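Long-range contact in KLLA0E08119p (Kluyveromyces lactis, PDB 3VA7), which probably carboxylates urea to urea-1-carboxylate with ATP, hydrogencarbonate and biotin, the first step of the allophanate route of urea breakdown: residues A[30-42]-A[99-113]. Sequence-based numbering, arbitrary orientation.
Sequences PFETVLIANRGEI and AKKTGAQAIIPGYGF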
# COMPACT_ATOMS: atom_id res chain seq x y z
N PRO A 30 -28.87 12.57 -33.46
CA PRO A 30 -27.89 13.00 -34.47
C PRO A 30 -27.10 11.88 -35.12
O PRO A 30 -26.85 11.93 -36.32
CB PRO A 30 -26.95 13.93 -33.68
CG PRO A 30 -27.32 13.76 -32.26
CD PRO A 30 -28.74 13.38 -32.23
N PHE A 31 -26.70 10.90 -34.32
CA PHE A 31 -25.82 9.81 -34.71
C PHE A 31 -26.15 8.59 -33.84
O PHE A 31 -26.66 8.74 -32.73
CB PHE A 31 -24.34 10.15 -34.48
CG PHE A 31 -23.84 11.35 -35.23
CD1 PHE A 31 -23.53 11.26 -36.59
CD2 PHE A 31 -23.61 12.55 -34.56
CE1 PHE A 31 -23.04 12.37 -37.27
CE2 PHE A 31 -23.11 13.65 -35.24
CZ PHE A 31 -22.82 13.55 -36.61
N GLU A 32 -25.85 7.41 -34.35
CA GLU A 32 -26.27 6.17 -33.75
C GLU A 32 -25.11 5.68 -32.87
O GLU A 32 -25.29 5.39 -31.69
CB GLU A 32 -26.64 5.19 -34.87
CG GLU A 32 -27.92 4.36 -34.67
CD GLU A 32 -29.12 5.20 -34.23
OE1 GLU A 32 -29.42 6.20 -34.93
OE2 GLU A 32 -29.78 4.86 -33.18
N THR A 33 -23.92 5.60 -33.46
CA THR A 33 -22.74 5.29 -32.70
C THR A 33 -21.70 6.40 -32.99
O THR A 33 -21.62 6.87 -34.13
CB THR A 33 -22.22 3.82 -32.98
OG1 THR A 33 -21.75 3.72 -34.31
CG2 THR A 33 -23.33 2.81 -32.91
N VAL A 34 -20.95 6.84 -31.98
CA VAL A 34 -19.97 7.94 -32.07
C VAL A 34 -18.65 7.48 -31.43
O VAL A 34 -18.67 6.98 -30.33
CB VAL A 34 -20.48 9.24 -31.32
CG1 VAL A 34 -19.35 10.23 -31.11
CG2 VAL A 34 -21.60 9.95 -32.04
N LEU A 35 -17.51 7.65 -32.09
CA LEU A 35 -16.20 7.30 -31.47
C LEU A 35 -15.52 8.52 -30.83
O LEU A 35 -15.61 9.62 -31.39
CB LEU A 35 -15.27 6.73 -32.51
CG LEU A 35 -13.83 6.34 -32.13
CD1 LEU A 35 -13.54 5.04 -32.89
CD2 LEU A 35 -12.74 7.48 -32.38
N ILE A 36 -14.84 8.34 -29.69
CA ILE A 36 -14.14 9.45 -29.04
C ILE A 36 -12.68 9.30 -29.28
O ILE A 36 -12.04 8.39 -28.73
CB ILE A 36 -14.21 9.45 -27.49
CG1 ILE A 36 -15.56 8.96 -26.91
CG2 ILE A 36 -13.68 10.75 -26.90
CD1 ILE A 36 -16.72 9.48 -27.48
N ALA A 37 -12.12 10.22 -30.07
CA ALA A 37 -10.68 10.23 -30.34
C ALA A 37 -9.93 10.86 -29.17
O ALA A 37 -9.13 11.80 -29.32
CB ALA A 37 -10.37 10.93 -31.64
N ASN A 38 -10.16 10.30 -27.99
CA ASN A 38 -9.53 10.86 -26.80
C ASN A 38 -9.56 9.89 -25.63
O ASN A 38 -10.12 8.76 -25.75
CB ASN A 38 -10.18 12.19 -26.41
CG ASN A 38 -9.18 13.21 -25.97
OD1 ASN A 38 -8.46 12.99 -24.98
ND2 ASN A 38 -9.11 14.33 -26.68
N ARG A 39 -8.95 10.36 -24.52
CA ARG A 39 -8.73 9.60 -23.30
C ARG A 39 -9.14 10.42 -22.08
O ARG A 39 -9.76 11.47 -22.20
CB ARG A 39 -7.22 9.19 -23.19
CG ARG A 39 -6.25 10.34 -22.90
CD ARG A 39 -4.83 9.90 -22.46
NE ARG A 39 -4.79 9.26 -21.15
CZ ARG A 39 -4.89 9.88 -19.95
NH1 ARG A 39 -4.85 9.13 -18.83
NH2 ARG A 39 -5.05 11.21 -19.84
N GLY A 40 -8.81 9.94 -20.90
CA GLY A 40 -9.01 10.73 -19.69
C GLY A 40 -10.41 11.25 -19.46
O GLY A 40 -11.42 10.60 -19.76
N GLU A 41 -10.44 12.47 -18.98
CA GLU A 41 -11.57 13.12 -18.35
C GLU A 41 -12.54 13.62 -19.41
O GLU A 41 -13.79 13.49 -19.29
CB GLU A 41 -10.92 14.26 -17.54
CG GLU A 41 -11.68 15.45 -17.20
CD GLU A 41 -11.97 16.44 -18.35
OE1 GLU A 41 -11.05 17.18 -18.83
OE2 GLU A 41 -13.19 16.49 -18.64
N ILE A 42 -12.00 14.18 -20.47
CA ILE A 42 -12.88 14.55 -21.58
C ILE A 42 -13.61 13.32 -22.19
O ILE A 42 -14.78 13.39 -22.59
CB ILE A 42 -12.16 15.37 -22.67
CG1 ILE A 42 -13.21 16.10 -23.49
CG2 ILE A 42 -11.18 14.48 -23.54
CD1 ILE A 42 -14.23 16.73 -22.60
N ALA A 99 -12.81 3.58 -36.07
CA ALA A 99 -14.20 4.02 -36.32
C ALA A 99 -14.86 3.17 -37.38
O ALA A 99 -16.09 2.94 -37.35
CB ALA A 99 -14.25 5.45 -36.71
N LYS A 100 -14.04 2.75 -38.35
CA LYS A 100 -14.46 1.81 -39.39
C LYS A 100 -14.96 0.52 -38.77
O LYS A 100 -16.12 0.16 -38.91
CB LYS A 100 -13.28 1.51 -40.33
CG LYS A 100 -13.08 2.51 -41.43
CD LYS A 100 -14.41 2.85 -42.08
CE LYS A 100 -14.21 3.83 -43.19
NZ LYS A 100 -15.50 4.47 -43.56
N LYS A 101 -14.05 -0.13 -38.04
CA LYS A 101 -14.19 -1.41 -37.36
C LYS A 101 -15.45 -1.50 -36.45
O LYS A 101 -16.04 -2.59 -36.27
CB LYS A 101 -12.90 -1.61 -36.57
CG LYS A 101 -12.66 -2.92 -35.84
CD LYS A 101 -11.29 -2.84 -35.10
CE LYS A 101 -10.68 -4.23 -34.76
NZ LYS A 101 -10.21 -4.95 -36.00
N THR A 102 -15.88 -0.35 -35.91
CA THR A 102 -17.01 -0.32 -34.96
C THR A 102 -18.26 0.27 -35.57
O THR A 102 -19.27 0.44 -34.88
CB THR A 102 -16.65 0.48 -33.70
OG1 THR A 102 -16.09 1.77 -34.06
CG2 THR A 102 -15.66 -0.32 -32.84
N GLY A 103 -18.18 0.58 -36.86
CA GLY A 103 -19.22 1.35 -37.59
C GLY A 103 -19.64 2.66 -36.95
O GLY A 103 -20.83 2.93 -36.82
N ALA A 104 -18.69 3.49 -36.53
CA ALA A 104 -19.04 4.84 -35.95
C ALA A 104 -19.38 5.83 -37.05
O ALA A 104 -18.59 6.01 -37.98
CB ALA A 104 -17.91 5.37 -35.07
N GLN A 105 -20.54 6.46 -36.99
CA GLN A 105 -20.79 7.46 -38.03
C GLN A 105 -20.02 8.75 -37.87
O GLN A 105 -19.82 9.47 -38.86
CB GLN A 105 -22.24 7.68 -38.37
CG GLN A 105 -23.13 7.77 -37.22
CD GLN A 105 -24.22 6.74 -37.29
OE1 GLN A 105 -23.95 5.52 -37.46
NE2 GLN A 105 -25.48 7.22 -37.18
N ALA A 106 -19.54 9.02 -36.65
CA ALA A 106 -18.88 10.30 -36.30
C ALA A 106 -17.73 10.09 -35.32
O ALA A 106 -17.71 9.10 -34.56
CB ALA A 106 -19.86 11.27 -35.72
N ILE A 107 -16.78 11.01 -35.37
CA ILE A 107 -15.69 11.07 -34.39
C ILE A 107 -15.69 12.42 -33.70
O ILE A 107 -15.77 13.47 -34.35
CB ILE A 107 -14.33 10.84 -35.04
CG1 ILE A 107 -14.30 9.49 -35.77
CG2 ILE A 107 -13.22 10.95 -34.00
CD1 ILE A 107 -13.18 9.39 -36.80
N ILE A 108 -15.67 12.38 -32.37
CA ILE A 108 -15.60 13.60 -31.63
C ILE A 108 -14.25 13.52 -30.94
O ILE A 108 -13.93 12.51 -30.31
CB ILE A 108 -16.81 13.80 -30.69
CG1 ILE A 108 -16.66 15.09 -29.88
CG2 ILE A 108 -16.97 12.62 -29.77
CD1 ILE A 108 -17.92 15.53 -29.15
N PRO A 109 -13.45 14.59 -31.11
CA PRO A 109 -12.02 14.57 -30.79
C PRO A 109 -11.63 15.04 -29.40
O PRO A 109 -10.50 14.74 -28.96
CB PRO A 109 -11.44 15.52 -31.82
CG PRO A 109 -12.53 16.50 -32.06
CD PRO A 109 -13.84 15.84 -31.79
N GLY A 110 -12.50 15.77 -28.71
CA GLY A 110 -12.10 16.43 -27.46
C GLY A 110 -11.27 17.67 -27.74
O GLY A 110 -11.61 18.48 -28.63
N TYR A 111 -10.23 17.81 -26.92
CA TYR A 111 -9.14 18.79 -27.02
C TYR A 111 -7.80 18.11 -26.75
O TYR A 111 -7.75 17.10 -26.04
CB TYR A 111 -9.29 19.92 -26.02
CG TYR A 111 -9.93 19.53 -24.71
CD1 TYR A 111 -9.25 18.77 -23.75
CD2 TYR A 111 -11.23 19.93 -24.43
CE1 TYR A 111 -9.86 18.41 -22.54
CE2 TYR A 111 -11.84 19.59 -23.23
CZ TYR A 111 -11.15 18.85 -22.29
OH TYR A 111 -11.81 18.57 -21.10
N GLY A 112 -6.71 18.69 -27.28
CA GLY A 112 -5.44 17.98 -27.40
C GLY A 112 -5.53 17.07 -28.61
O GLY A 112 -6.52 17.11 -29.35
N PHE A 113 -4.50 16.25 -28.81
CA PHE A 113 -4.49 15.17 -29.84
C PHE A 113 -4.93 15.63 -31.21
O PHE A 113 -4.48 16.67 -31.68
CB PHE A 113 -5.23 13.90 -29.36
CG PHE A 113 -4.68 13.35 -28.05
CD1 PHE A 113 -3.37 12.85 -27.97
CD2 PHE A 113 -5.45 13.36 -26.88
CE1 PHE A 113 -2.85 12.34 -26.76
CE2 PHE A 113 -4.93 12.85 -25.64
CZ PHE A 113 -3.63 12.34 -25.59
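Leu-35 and Ile-107 lie side by side on one face of a parallel strand pair, with CD2 of Leu-35 3.9 Å from CG2 of Ile-107. The other methyl of Leu-35, CD1, reaches the end of helix 92-101 at Ala-99. CG of Leu-35 stands anti to the backbone N (chi1 178°), and from there its two methyls part toward these neighbours. On the opposite face CG1 of Val-34 packs on CG2 of Ile-108 at 3.6 Å. At the start of the pair, CB of Ala-106 sits over the centre of the Phe-31 ring, a CH-pi contact of 3.7 Å to the centroid. Between the strands Leu-35 uses both its backbone groups: N donates to O of Ala-106, and O accepts from N of Ile-108. Ala-37 N to Ile-108 O continues the ladder.

Beyond the strands the contact turns polar. ND2 of Asn-38 donates to two carbonyls, O of Pro-109 at 2.7 Å and O of Tyr-111 at 3.2 Å. Both acceptors lie near the amide plane. OD1 accepts from the backbone N of Arg-39, so three bonds fix the amide's rotation. A leucine here would probably leave the Pro-109 and Tyr-111 carbonyls without this donor and let the 109-113 loop shift. Farther out, OH of Tyr-111 donates to the syn lone pair of Glu-41 OE1 at 2.8 Å, while CG1 of Ile-42 packs on CZ of Tyr-111 at 3.6 Å.

The pair belongs to the five-stranded parallel sheet of the N-terminal biotin carboxylase domain. Strand 33-36 runs between 56-61 and 106-108, and 130-131 flanks the latter. Helix 40-53 covers the Ile-36 and Ile-108 face, and Val-58 and Val-60 of strand 56-61 adjoin Leu-35.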